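PDB 5BQ3: rhamnose ABC transporter, rhamnose-binding protein from Actinomyces odontolyticus ATCC 17982, which probably binds a sugar, most likely rhamnose, and delivers it to an ABC transporter for uptake into the cell. Local coordinates for residues G153-L158 with L216-S221. Numbering follows the deposited sequence.
Sequences GKVAIL and LNAIVS
N217 and K154 meet where two neighbouring parallel strands begin to pair. A chi1 of -72° sets CG of N217 anti to its carbonyl carbon, and chi2 of 86° then turns OD1 to 3.0 Å from K154 N; this donor stands above the amide carbonyl plane. N217 N in turn bonds K154 O at 2.8 Å, and A218 N adds a weak bond. K154 runs its extended chain away to a salt bridge with D215. Further along, the ladder is regular: A156 N to A218 O, V220 N to A156 O (2.9 Å) and L158 N to V220 O. On the face that also carries I157, the V155 and V220 side chains cross obliquely, CG1 of the first 3.6 Å from CG2 of the second, with A218 beside them, all three against helix 134-149. On the other, both methyls of L216 rest on CB of the small A156, CD1 at 3.8 Å, while I219 CG2 lies against L158 CB; helix 199-212 covers this side. At the far end S221 OG donates to L158 O at 2.7 Å, in the carbonyl plane, and L158 CD2 packs against the same hydroxyl. An alanine in place of N217 would probably leave K154 N without this acceptor and make the start of the pairing less firmly held. Polar side chains thus add a bond at each end of a backbone ladder whose two faces are apolar, joining central strands of one alpha/beta lobe of the periplasmic-binding-protein fold.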
loop_
_atom_site.group_PDB
_atom_site.type_symbol
_atom_site.label_atom_id
_atom_site.label_comp_id
_atom_site.label_asym_id
_atom_site.label_seq_id
_atom_site.Cartn_x
_atom_site.Cartn_y
_atom_site.Cartn_z
ATOM N N GLY A 153 1.406 -28.356 1.262
ATOM C CA GLY A 153 0.007 -28.481 0.866
ATOM C C GLY A 153 -0.314 -27.850 -0.474
ATOM O O GLY A 153 0.510 -27.125 -1.037
ATOM N N LYS A 154 -1.529 -28.124 -0.986
ATOM C CA LYS A 154 -2.026 -27.607 -2.265
ATOM C C LYS A 154 -2.646 -26.224 -2.049
ATOM O O LYS A 154 -3.586 -26.079 -1.266
ATOM C CB LYS A 154 -3.025 -28.584 -2.902
ATOM C CG LYS A 154 -2.386 -29.891 -3.349
ATOM C CD LYS A 154 -3.334 -30.765 -4.141
ATOM C CE LYS A 154 -2.617 -31.961 -4.707
ATOM N NZ LYS A 154 -3.497 -32.766 -5.592
ATOM N N VAL A 155 -2.085 -25.204 -2.720
ATOM C CA VAL A 155 -2.491 -23.799 -2.590
ATOM C C VAL A 155 -2.973 -23.243 -3.950
ATOM O O VAL A 155 -2.416 -23.591 -4.987
ATOM C CB VAL A 155 -1.311 -22.964 -2.004
ATOM C CG1 VAL A 155 -1.672 -21.492 -1.844
ATOM C CG2 VAL A 155 -0.836 -23.538 -0.673
ATOM N N ALA A 156 -4.010 -22.386 -3.929
ATOM C CA ALA A 156 -4.572 -21.732 -5.114
ATOM C C ALA A 156 -4.499 -20.211 -4.972
ATOM O O ALA A 156 -4.677 -19.692 -3.873
ATOM C CB ALA A 156 -6.011 -22.171 -5.325
ATOM N N ILE A 157 -4.233 -19.495 -6.077
ATOM C CA ILE A 157 -4.140 -18.033 -6.064
ATOM C C ILE A 157 -5.381 -17.426 -6.744
ATOM O O ILE A 157 -5.696 -17.776 -7.880
ATOM C CB ILE A 157 -2.806 -17.523 -6.699
ATOM C CG1 ILE A 157 -1.572 -18.077 -5.933
ATOM C CG2 ILE A 157 -2.766 -15.980 -6.764
ATOM C CD1 ILE A 157 -0.248 -18.035 -6.690
ATOM N N LEU A 158 -6.085 -16.529 -6.023
ATOM C CA LEU A 158 -7.244 -15.785 -6.510
ATOM C C LEU A 158 -6.830 -14.316 -6.593
ATOM O O LEU A 158 -6.907 -13.579 -5.605
ATOM C CB LEU A 158 -8.487 -15.995 -5.615
ATOM C CG LEU A 158 -9.839 -15.582 -6.230
ATOM C CD1 LEU A 158 -10.897 -16.603 -5.946
ATOM C CD2 LEU A 158 -10.291 -14.230 -5.722
ATOM N N LEU A 216 -7.952 -28.868 -1.736
ATOM C CA LEU A 216 -7.269 -27.602 -1.480
ATOM C C LEU A 216 -6.994 -27.386 0.007
ATOM O O LEU A 216 -7.874 -27.620 0.837
ATOM C CB LEU A 216 -8.135 -26.456 -2.023
ATOM C CG LEU A 216 -7.428 -25.232 -2.584
ATOM C CD1 LEU A 216 -6.530 -25.596 -3.747
ATOM C CD2 LEU A 216 -8.439 -24.217 -3.065
ATOM N N ASN A 217 -5.773 -26.931 0.333
ATOM C CA ASN A 217 -5.346 -26.648 1.702
ATOM C C ASN A 217 -5.538 -25.170 2.057
ATOM O O ASN A 217 -5.910 -24.871 3.193
ATOM C CB ASN A 217 -3.882 -27.050 1.913
ATOM C CG ASN A 217 -3.654 -28.540 1.967
ATOM O OD1 ASN A 217 -3.477 -29.209 0.947
ATOM N ND2 ASN A 217 -3.627 -29.089 3.166
ATOM N N ALA A 218 -5.264 -24.252 1.099
ATOM C CA ALA A 218 -5.377 -22.804 1.303
ATOM C C ALA A 218 -5.576 -22.016 0.004
ATOM O O ALA A 218 -5.323 -22.527 -1.087
ATOM C CB ALA A 218 -4.138 -22.276 2.017
ATOM N N ILE A 219 -6.018 -20.749 0.146
ATOM C CA ILE A 219 -6.216 -19.792 -0.944
ATOM C C ILE A 219 -5.474 -18.494 -0.591
ATOM O O ILE A 219 -5.649 -17.968 0.507
ATOM C CB ILE A 219 -7.727 -19.527 -1.276
ATOM C CG1 ILE A 219 -8.476 -20.827 -1.631
ATOM C CG2 ILE A 219 -7.881 -18.496 -2.409
ATOM C CD1 ILE A 219 -9.997 -20.788 -1.483
ATOM N N VAL A 220 -4.635 -17.998 -1.519
ATOM C CA VAL A 220 -3.914 -16.724 -1.395
ATOM C C VAL A 220 -4.641 -15.720 -2.267
ATOM O O VAL A 220 -4.788 -15.958 -3.468
ATOM C CB VAL A 220 -2.406 -16.796 -1.759
ATOM C CG1 VAL A 220 -1.682 -15.509 -1.373
ATOM C CG2 VAL A 220 -1.737 -17.991 -1.117
ATOM N N SER A 221 -5.112 -14.611 -1.677
ATOM C CA SER A 221 -5.815 -13.594 -2.449
ATOM C C SER A 221 -5.107 -12.240 -2.314
ATOM O O SER A 221 -5.361 -11.501 -1.362
ATOM C CB SER A 221 -7.282 -13.516 -2.049
ATOM O OG SER A 221 -8.059 -13.115 -3.165
#